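Local structure of clavulanic acid biosynthesis oligopeptide binding protein 2 (Streptomyces clavuligerus, 2WOL) at residues R65-Y70 with I172-T177; R149-P152 with R156-E159; F269-E274 with P537-V542; V405-V410 with L420-L425. The protein probably binds oligopeptides as a family 5 extracellular solute-binding protein of the biosynthetic pathway to the beta-lactamase inhibitor clavulanic acid. All blocks are in the same frame, centred on the assembly; numbering follows the deposited sequence.

Interaction 1 (R65-Y70 with I172-T177)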
# COMPACT_ATOMS: atom_id res chain seq x y z
N ARG A 65 5.55 18.34 0.86
CA ARG A 65 6.56 17.88 -0.07
C ARG A 65 7.56 16.98 0.64
O ARG A 65 7.63 16.96 1.87
CB ARG A 65 7.26 19.08 -0.72
CG ARG A 65 6.32 19.98 -1.51
CD ARG A 65 7.07 21.16 -2.10
NE ARG A 65 8.04 20.75 -3.11
CZ ARG A 65 8.74 21.59 -3.86
NH1 ARG A 65 8.60 22.90 -3.71
NH2 ARG A 65 9.60 21.12 -4.75
N THR A 66 8.31 16.22 -0.15
CA THR A 66 9.30 15.28 0.37
C THR A 66 10.55 15.40 -0.49
O THR A 66 10.52 16.08 -1.52
CB THR A 66 8.74 13.83 0.32
OG1 THR A 66 8.10 13.61 -0.94
CG2 THR A 66 7.72 13.60 1.43
N LEU A 67 11.65 14.78 -0.09
CA LEU A 67 12.88 14.84 -0.89
C LEU A 67 12.63 14.31 -2.29
O LEU A 67 13.02 14.94 -3.29
CB LEU A 67 14.03 14.07 -0.21
CG LEU A 67 14.66 14.72 1.02
CD1 LEU A 67 15.58 13.73 1.70
CD2 LEU A 67 15.42 15.99 0.66
N MET A 68 11.98 13.15 -2.34
CA MET A 68 11.60 12.49 -3.59
C MET A 68 10.09 12.32 -3.58
O MET A 68 9.48 12.25 -2.51
CB MET A 68 12.26 11.11 -3.68
CG MET A 68 13.77 11.13 -3.55
SD MET A 68 14.57 11.93 -4.97
CE MET A 68 14.19 10.76 -6.28
N ALA A 69 9.48 12.25 -4.75
CA ALA A 69 8.03 12.03 -4.84
C ALA A 69 7.71 11.22 -6.09
O ALA A 69 8.43 11.29 -7.08
CB ALA A 69 7.28 13.35 -4.86
N TYR A 70 6.62 10.46 -6.04
CA TYR A 70 6.17 9.79 -7.26
C TYR A 70 5.72 10.84 -8.27
O TYR A 70 4.97 11.76 -7.92
CB TYR A 70 5.10 8.73 -6.95
CG TYR A 70 5.69 7.68 -6.04
CD1 TYR A 70 5.48 7.73 -4.66
CD2 TYR A 70 6.52 6.67 -6.54
CE1 TYR A 70 6.06 6.79 -3.81
CE2 TYR A 70 7.10 5.73 -5.70
CZ TYR A 70 6.87 5.80 -4.33
OH TYR A 70 7.44 4.88 -3.48
N ILE A 172 21.72 16.65 3.10
CA ILE A 172 21.45 15.60 4.07
C ILE A 172 22.05 14.28 3.61
O ILE A 172 21.96 13.91 2.43
CB ILE A 172 19.92 15.49 4.40
CG1 ILE A 172 19.69 14.59 5.62
CG2 ILE A 172 19.11 15.05 3.16
CD1 ILE A 172 18.33 14.79 6.28
N VAL A 173 22.71 13.59 4.54
CA VAL A 173 23.38 12.32 4.26
C VAL A 173 22.86 11.23 5.19
O VAL A 173 22.90 11.38 6.41
CB VAL A 173 24.92 12.44 4.43
CG1 VAL A 173 25.61 11.12 4.12
CG2 VAL A 173 25.48 13.55 3.54
N PHE A 174 22.37 10.14 4.61
CA PHE A 174 21.89 8.99 5.37
C PHE A 174 22.91 7.85 5.31
O PHE A 174 23.18 7.31 4.24
CB PHE A 174 20.54 8.51 4.84
CG PHE A 174 19.44 9.52 4.96
CD1 PHE A 174 19.15 10.40 3.91
CD2 PHE A 174 18.66 9.59 6.12
CE1 PHE A 174 18.13 11.33 4.02
CE2 PHE A 174 17.64 10.53 6.23
CZ PHE A 174 17.37 11.40 5.18
N ARG A 175 23.45 7.48 6.46
CA ARG A 175 24.41 6.38 6.55
C ARG A 175 23.69 5.15 7.09
O ARG A 175 23.48 5.02 8.30
CB ARG A 175 25.58 6.75 7.46
CG ARG A 175 26.45 7.90 6.97
CD ARG A 175 27.51 8.20 8.01
NE ARG A 175 28.53 9.14 7.55
CZ ARG A 175 29.56 9.55 8.29
NH1 ARG A 175 29.71 9.11 9.54
NH2 ARG A 175 30.44 10.41 7.79
N LEU A 176 23.31 4.25 6.19
CA LEU A 176 22.47 3.11 6.53
C LEU A 176 23.25 1.98 7.18
O LEU A 176 24.46 1.86 6.98
CB LEU A 176 21.70 2.60 5.30
CG LEU A 176 20.97 3.63 4.42
CD1 LEU A 176 20.24 2.94 3.28
CD2 LEU A 176 20.03 4.51 5.22
N THR A 177 22.55 1.17 7.97
CA THR A 177 23.16 0.03 8.67
C THR A 177 23.42 -1.14 7.73
O THR A 177 24.13 -2.08 8.09
CB THR A 177 22.26 -0.45 9.83
OG1 THR A 177 20.96 -0.76 9.32
CG2 THR A 177 22.14 0.63 10.90
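Leu-67 reaches across to Ile-172 and Phe-174 with a single methyl group, CD1, and the contact is an instructive case of two distant elements meeting through one small apolar point. CD1 lies 4.0 Å from Ile-172 CG2, the two side chains meeting at a slant, so that one methyl rests against another and neither chain runs along its partner. The same CD1 approaches the Phe-174 ring at its rim, close to the ring plane, 4.2 Å from CE1; the aromatic face is not used by the leucine. On the isoleucine, CG1 stands opposite the backbone N (chi1 -168°), which sets the short branch CG2, and not the longer one, against Leu-67.

Leu-67 leads into strand 68-69, while Ile-172 and Phe-174 sit on the same side of strand 171-175, an inner strand of a four-stranded antiparallel sheet. Helix 117-127 joins the cluster, with Val-120 touching both Leu-67 and Ile-172 and Val-124 lying on Phe-174, whose ring also meets that of Phe-183. With no hydrogen bond across it and just 80 Å² buried between the segments, the contact relies on dispersion and exclusion of water, and contributes little directional preference of its own.

Interaction 2 (R149-P152 with R156-E159)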
# COMPACT_ATOMS: atom_id res chain seq x y z
N ARG A 149 23.96 1.56 20.35
CA ARG A 149 23.70 2.89 20.91
C ARG A 149 22.33 3.38 20.43
O ARG A 149 22.26 4.28 19.59
CB ARG A 149 24.82 3.86 20.50
CG ARG A 149 24.93 5.10 21.37
CD ARG A 149 26.09 5.99 20.94
NE ARG A 149 26.12 7.24 21.71
CZ ARG A 149 25.39 8.31 21.44
NH1 ARG A 149 24.57 8.32 20.39
NH2 ARG A 149 25.48 9.39 22.20
N PRO A 150 21.24 2.77 20.94
CA PRO A 150 19.89 3.03 20.42
C PRO A 150 19.49 4.49 20.50
O PRO A 150 19.79 5.18 21.48
CB PRO A 150 19.00 2.18 21.33
CG PRO A 150 19.89 1.09 21.82
CD PRO A 150 21.22 1.77 22.02
N TYR A 151 18.82 4.97 19.45
CA TYR A 151 18.33 6.34 19.41
C TYR A 151 16.91 6.39 19.98
O TYR A 151 16.02 5.70 19.47
CB TYR A 151 18.38 6.87 17.98
CG TYR A 151 17.86 8.28 17.84
CD1 TYR A 151 18.54 9.35 18.41
CD2 TYR A 151 16.69 8.54 17.14
CE1 TYR A 151 18.06 10.65 18.28
CE2 TYR A 151 16.20 9.83 17.00
CZ TYR A 151 16.89 10.88 17.58
OH TYR A 151 16.41 12.16 17.46
N PRO A 152 16.71 7.19 21.05
CA PRO A 152 15.41 7.21 21.73
C PRO A 152 14.40 8.22 21.17
O PRO A 152 13.37 8.47 21.81
CB PRO A 152 15.80 7.60 23.16
CG PRO A 152 16.95 8.53 22.97
CD PRO A 152 17.68 8.08 21.70
N ARG A 156 13.46 12.65 23.73
CA ARG A 156 14.22 12.07 24.84
C ARG A 156 15.71 12.44 24.81
O ARG A 156 16.40 12.29 25.82
CB ARG A 156 14.04 10.55 24.87
CG ARG A 156 12.61 10.14 25.15
CD ARG A 156 12.49 8.64 25.36
NE ARG A 156 11.11 8.25 25.63
CZ ARG A 156 10.55 8.27 26.84
NH1 ARG A 156 11.25 8.64 27.90
NH2 ARG A 156 9.28 7.90 26.99
N THR A 157 16.18 12.90 23.66
CA THR A 157 17.53 13.46 23.54
C THR A 157 17.55 14.53 22.46
O THR A 157 16.80 14.44 21.48
CB THR A 157 18.60 12.38 23.26
OG1 THR A 157 19.91 12.97 23.33
CG2 THR A 157 18.41 11.74 21.88
N ASP A 158 18.40 15.54 22.64
CA ASP A 158 18.57 16.57 21.61
C ASP A 158 19.80 16.31 20.74
O ASP A 158 20.09 17.08 19.82
CB ASP A 158 18.56 17.99 22.20
CG ASP A 158 19.61 18.19 23.28
OD1 ASP A 158 20.65 17.50 23.26
OD2 ASP A 158 19.39 19.07 24.14
N GLU A 159 20.51 15.22 21.02
CA GLU A 159 21.59 14.79 20.14
C GLU A 159 20.99 14.17 18.88
O GLU A 159 20.18 13.25 18.97
CB GLU A 159 22.51 13.80 20.83
CG GLU A 159 23.75 13.49 20.02
CD GLU A 159 24.61 12.41 20.62
OE1 GLU A 159 24.15 11.71 21.55
OE2 GLU A 159 25.77 12.26 20.17
O HOH W 1 17.66 14.14 18.84
O HOH W 2 11.79 10.86 21.85
O HOH W 3 10.99 6.82 22.53
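Arg-149 and Glu-159 form a salt bridge in which the guanidinium and carboxylate planes stand almost perpendicular, 84° apart, instead of lying flat in a two-bond pair. A single nearly straight bond joins them: Arg-149 NH2 to Glu-159 OE1, 2.8 Å with an angle of 173° at the hydrogen. The oxygen lies in the guanidinium plane and offers its syn lone pair. Glu-159 OE2 has a second arginine, Arg-162, as its salt-bridge partner, so two cationic groups gather round one carboxylate.

Two residues on from Arg-149, the ring of Tyr-151 points its edge at the opposite backbone, CE1 lying 3.4 Å from Glu-159 O. Its hydroxyl donates to a water 2.7 Å from OH, and that water in turn donates to Thr-157 O and Glu-159 O. These residues belong to the irregular loop between helix 140-144 and strand 164-166, which doubles back here; an ST turn, with Glu-159 N bonded to Thr-157 OG1 (3.3 Å), shapes the returning limb. Because OG1 is placed opposite the backbone N (chi1 -173°), the methyl CG2 of Thr-157 is left to face Pro-152, 3.7 Å from its CG. Pro-152 CB also packs on Arg-156 CB at 3.8 Å, while the guanidinium of Arg-156 pairs with Asp-131. Two further waters donate to Pro-152 O, and their links to Arg-156 N and NE are weak.

Interaction 3 (F269-E274 with P537-V542)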
# COMPACT_ATOMS: atom_id res chain seq x y z
N PHE A 269 -20.62 15.24 -5.23
CA PHE A 269 -19.19 15.21 -4.95
C PHE A 269 -18.47 14.91 -6.25
O PHE A 269 -19.02 14.26 -7.13
CB PHE A 269 -18.86 14.17 -3.89
CG PHE A 269 -19.63 14.35 -2.62
CD1 PHE A 269 -20.71 13.54 -2.32
CD2 PHE A 269 -19.29 15.38 -1.73
CE1 PHE A 269 -21.44 13.73 -1.16
CE2 PHE A 269 -20.01 15.57 -0.56
CZ PHE A 269 -21.09 14.74 -0.28
N ASP A 270 -17.24 15.39 -6.37
CA ASP A 270 -16.48 15.24 -7.60
C ASP A 270 -15.83 13.87 -7.70
O ASP A 270 -15.93 13.20 -8.73
CB ASP A 270 -15.43 16.34 -7.71
CG ASP A 270 -16.05 17.73 -7.75
OD1 ASP A 270 -17.17 17.89 -8.29
OD2 ASP A 270 -15.41 18.68 -7.24
N ILE A 271 -15.16 13.47 -6.62
CA ILE A 271 -14.32 12.28 -6.57
C ILE A 271 -14.37 11.67 -5.17
O ILE A 271 -14.40 12.40 -4.18
CB ILE A 271 -12.84 12.61 -6.93
CG1 ILE A 271 -12.72 13.14 -8.37
CG2 ILE A 271 -11.91 11.41 -6.70
CD1 ILE A 271 -12.96 12.10 -9.47
N ASN A 272 -14.37 10.34 -5.10
CA ASN A 272 -14.20 9.62 -3.84
C ASN A 272 -12.70 9.55 -3.50
O ASN A 272 -11.94 8.83 -4.14
CB ASN A 272 -14.80 8.22 -3.97
CG ASN A 272 -14.56 7.35 -2.75
OD1 ASN A 272 -13.82 7.72 -1.84
ND2 ASN A 272 -15.18 6.18 -2.74
N LEU A 273 -12.30 10.31 -2.48
CA LEU A 273 -10.90 10.35 -2.05
C LEU A 273 -10.45 9.04 -1.42
O LEU A 273 -9.34 8.57 -1.67
CB LEU A 273 -10.67 11.50 -1.05
CG LEU A 273 -9.34 11.50 -0.29
CD1 LEU A 273 -8.15 11.68 -1.22
CD2 LEU A 273 -9.34 12.58 0.79
N GLU A 274 -11.31 8.45 -0.60
CA GLU A 274 -10.98 7.22 0.11
C GLU A 274 -10.61 6.11 -0.88
O GLU A 274 -9.70 5.32 -0.63
CB GLU A 274 -12.15 6.79 1.00
CG GLU A 274 -11.79 5.68 1.96
CD GLU A 274 -12.99 5.15 2.70
OE1 GLU A 274 -14.13 5.41 2.27
OE2 GLU A 274 -12.77 4.45 3.71
N PRO A 537 -17.29 14.00 -15.04
CA PRO A 537 -16.65 14.48 -16.29
C PRO A 537 -16.04 15.89 -16.25
O PRO A 537 -15.23 16.23 -17.12
CB PRO A 537 -17.79 14.38 -17.32
CG PRO A 537 -19.05 14.47 -16.51
CD PRO A 537 -18.74 13.80 -15.20
N TRP A 538 -16.42 16.70 -15.26
CA TRP A 538 -15.90 18.06 -15.12
C TRP A 538 -14.61 18.15 -14.32
O TRP A 538 -14.06 19.24 -14.14
CB TRP A 538 -16.95 18.99 -14.50
CG TRP A 538 -17.47 18.49 -13.19
CD1 TRP A 538 -16.91 18.68 -11.95
CD2 TRP A 538 -18.65 17.72 -12.99
NE1 TRP A 538 -17.69 18.07 -10.99
CE2 TRP A 538 -18.76 17.47 -11.60
CE3 TRP A 538 -19.64 17.21 -13.85
CZ2 TRP A 538 -19.81 16.74 -11.05
CZ3 TRP A 538 -20.69 16.49 -13.30
CH2 TRP A 538 -20.76 16.26 -11.92
N VAL A 539 -14.13 17.02 -13.83
CA VAL A 539 -12.83 16.97 -13.15
C VAL A 539 -11.75 16.82 -14.20
O VAL A 539 -11.84 15.97 -15.09
CB VAL A 539 -12.76 15.83 -12.11
CG1 VAL A 539 -11.48 15.93 -11.29
CG2 VAL A 539 -13.98 15.89 -11.17
N THR A 540 -10.73 17.67 -14.12
CA THR A 540 -9.65 17.67 -15.09
C THR A 540 -8.43 16.90 -14.58
O THR A 540 -8.21 16.82 -13.37
CB THR A 540 -9.23 19.11 -15.48
OG1 THR A 540 -8.75 19.79 -14.32
CG2 THR A 540 -10.41 19.88 -16.06
N ASN A 541 -7.66 16.33 -15.50
CA ASN A 541 -6.42 15.62 -15.19
C ASN A 541 -6.62 14.43 -14.26
O ASN A 541 -5.87 14.25 -13.29
CB ASN A 541 -5.36 16.56 -14.62
CG ASN A 541 -5.21 17.82 -15.44
OD1 ASN A 541 -4.77 17.78 -16.58
ND2 ASN A 541 -5.59 18.95 -14.86
N VAL A 542 -7.62 13.61 -14.57
CA VAL A 542 -7.89 12.40 -13.80
C VAL A 542 -7.10 11.22 -14.35
O VAL A 542 -7.19 10.91 -15.54
CB VAL A 542 -9.40 12.05 -13.79
CG1 VAL A 542 -9.64 10.81 -12.94
CG2 VAL A 542 -10.21 13.21 -13.25
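Trp-538 adopts a chi1 of 55°, which sets CG between the backbone N and the carbonyl carbon and places the edge of the indole beside Asp-270, whose own CG lies beside its backbone N, opposite the carbonyl carbon. Together these turns bring the indole N-H onto a carboxylate oxygen: Trp-538 NE1 donates to Asp-270 OD1 over 2.8 Å, and the bond is almost straight at 174°. OD1 sits at the indole edge, in the ring plane, but the donor reaches it from well above the carboxylate plane, 52° out of it, and the two flat groups are close to perpendicular.

Beside the polar bond runs an apolar seam made by one methyl. Val-539 CG2 packs on Asp-270 CB at 3.8 Å and on Ile-271 CG1 at 4.1 Å, the two aliphatic side chains passing at a slant. Strand 271-272 is an outermost strand of a five-stranded mixed sheet, parallel to its neighbour 34-39, whereas strand 539-540 pairs with 557-558 near the C terminus; the contact therefore fastens the C-terminal region to the edge strand of that sheet. The second carboxylate oxygen, Asp-270 OD2, accepts from the backbone N of Arg-36, and Asn-536 ND2 donates a hydrogen bond to the backbone O of Asp-270. A neutral N-H donor thus reaches each oxygen of a buried carboxylate, which would be expected to stabilise its negative charge and to fix its rotation.

Interaction 4 (V405-V410 with L420-L425)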
# COMPACT_ATOMS: atom_id res chain seq x y z
N VAL A 405 -14.67 -15.92 1.11
CA VAL A 405 -13.46 -16.60 0.62
C VAL A 405 -13.14 -17.82 1.48
O VAL A 405 -12.87 -18.90 0.95
CB VAL A 405 -12.27 -15.62 0.52
CG1 VAL A 405 -10.96 -16.37 0.26
CG2 VAL A 405 -12.52 -14.59 -0.59
N ALA A 406 -13.21 -17.66 2.81
CA ALA A 406 -12.98 -18.78 3.73
C ALA A 406 -13.92 -19.95 3.44
O ALA A 406 -13.48 -21.10 3.40
CB ALA A 406 -13.12 -18.33 5.18
N ASP A 407 -15.20 -19.65 3.22
CA ASP A 407 -16.21 -20.67 2.90
C ASP A 407 -15.86 -21.41 1.61
O ASP A 407 -16.07 -22.62 1.51
CB ASP A 407 -17.60 -20.04 2.78
CG ASP A 407 -18.15 -19.55 4.12
OD1 ASP A 407 -17.67 -20.00 5.18
OD2 ASP A 407 -19.06 -18.70 4.10
N ALA A 408 -15.35 -20.67 0.63
CA ALA A 408 -14.91 -21.27 -0.63
C ALA A 408 -13.68 -22.17 -0.44
O ALA A 408 -13.52 -23.17 -1.15
CB ALA A 408 -14.65 -20.19 -1.67
N VAL A 409 -12.83 -21.83 0.53
CA VAL A 409 -11.70 -22.70 0.87
C VAL A 409 -12.22 -23.99 1.50
O VAL A 409 -11.79 -25.09 1.15
CB VAL A 409 -10.66 -22.01 1.80
CG1 VAL A 409 -9.50 -22.96 2.11
CG2 VAL A 409 -10.12 -20.73 1.17
N VAL A 410 -13.16 -23.85 2.44
CA VAL A 410 -13.81 -25.00 3.08
C VAL A 410 -14.40 -25.95 2.04
O VAL A 410 -14.14 -27.15 2.05
CB VAL A 410 -14.92 -24.54 4.08
CG1 VAL A 410 -15.70 -25.74 4.63
CG2 VAL A 410 -14.32 -23.73 5.22
N LEU A 420 -12.49 -28.34 7.18
CA LEU A 420 -12.18 -27.09 7.85
C LEU A 420 -13.38 -26.52 8.58
O LEU A 420 -14.51 -26.62 8.11
CB LEU A 420 -11.68 -26.05 6.85
CG LEU A 420 -10.45 -26.33 6.00
CD1 LEU A 420 -10.10 -25.07 5.22
CD2 LEU A 420 -9.27 -26.77 6.85
N THR A 421 -13.11 -25.93 9.73
CA THR A 421 -14.07 -25.04 10.37
C THR A 421 -13.49 -23.63 10.34
O THR A 421 -12.28 -23.45 10.16
CB THR A 421 -14.40 -25.48 11.81
OG1 THR A 421 -13.19 -25.61 12.55
CG2 THR A 421 -15.12 -26.82 11.80
N VAL A 422 -14.36 -22.64 10.49
CA VAL A 422 -14.00 -21.25 10.30
C VAL A 422 -13.97 -20.51 11.64
O VAL A 422 -14.93 -20.59 12.42
CB VAL A 422 -14.98 -20.55 9.33
CG1 VAL A 422 -14.58 -19.12 9.08
CG2 VAL A 422 -15.08 -21.31 8.00
N LYS A 423 -12.87 -19.82 11.90
CA LYS A 423 -12.75 -18.97 13.08
C LYS A 423 -12.70 -17.51 12.64
O LYS A 423 -11.75 -17.08 11.99
CB LYS A 423 -11.50 -19.34 13.90
CG LYS A 423 -11.19 -18.40 15.08
CD LYS A 423 -12.26 -18.45 16.16
CE LYS A 423 -12.00 -17.40 17.23
NZ LYS A 423 -13.01 -17.48 18.33
N GLU A 424 -13.74 -16.76 12.99
CA GLU A 424 -13.79 -15.34 12.68
C GLU A 424 -13.10 -14.52 13.76
O GLU A 424 -13.27 -14.78 14.95
CB GLU A 424 -15.23 -14.87 12.48
CG GLU A 424 -15.84 -15.33 11.17
CD GLU A 424 -17.26 -14.85 10.97
OE1 GLU A 424 -17.91 -14.44 11.96
OE2 GLU A 424 -17.73 -14.87 9.82
N LEU A 425 -12.32 -13.53 13.32
CA LEU A 425 -11.63 -12.63 14.23
C LEU A 425 -12.13 -11.21 14.02
O LEU A 425 -12.60 -10.87 12.93
CB LEU A 425 -10.11 -12.71 14.01
CG LEU A 425 -9.44 -14.08 14.16
CD1 LEU A 425 -7.99 -14.02 13.67
CD2 LEU A 425 -9.51 -14.58 15.60
O HOH W 4 -13.48 -28.40 4.41
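Val-422 is a bump of the strand, and the helix surface formed by Ala-406, Asp-407 and Val-410 is the hollow that receives it. Its two methyls divide the work: CG1 faces Ala-406 CB at 4.2 Å, while CG2 meets Val-410 CG2 at 3.8 Å and lies 4.0 Å from Asp-407 OD1. That carboxylate only brushes the valine, its salt-bridge partner being Arg-403. In return Val-410 is a bump of the helix, its CG2 set between Val-422 CG2 and Leu-420 CB, the latter 3.9 Å away. Leu-420 stands two residues earlier on the same strand face; it and Val-410 slide past each other in opposite directions, and Leu-420 CD1 reaches Val-409 CG1 at 3.8 Å. Where the two segments draw nearest, a water accepts from Leu-420 N and donates to Val-410 O.

The axes of 405-410 and 420-425 approach to 8.6 Å, with N-to-C directions 166° apart, as expected within the beta-alpha-beta unit formed by strand 391-398, helix 401-414 and strand 418-425. The two strands are parallel and paired. Around the helix, helix 331-337 touches Ala-408 and Val-409, and strand 303-309 meets Val-405 and Val-409.

Read from the N terminus, the chain makes two successive large loops, each enclosing a smaller one. Interaction 1 closes the first, returning after about a hundred residues to join the residue just ahead of strand 68-69 to the sheet containing 171-175. Nested within it, interaction 2 folds the surface loop before strand 164-166 back on itself, its centre about 20 Å from that of interaction 1. Interaction 3 then opens at 269-274 and closes only at 537-542, tying the C-terminal region to a mixed sheet. Interaction 4, a local beta-alpha-beta closure, is nested inside that span. None cross, and interactions 1 and 4 lie on opposite sides of the chain's centre, their centres about 43 Å apart.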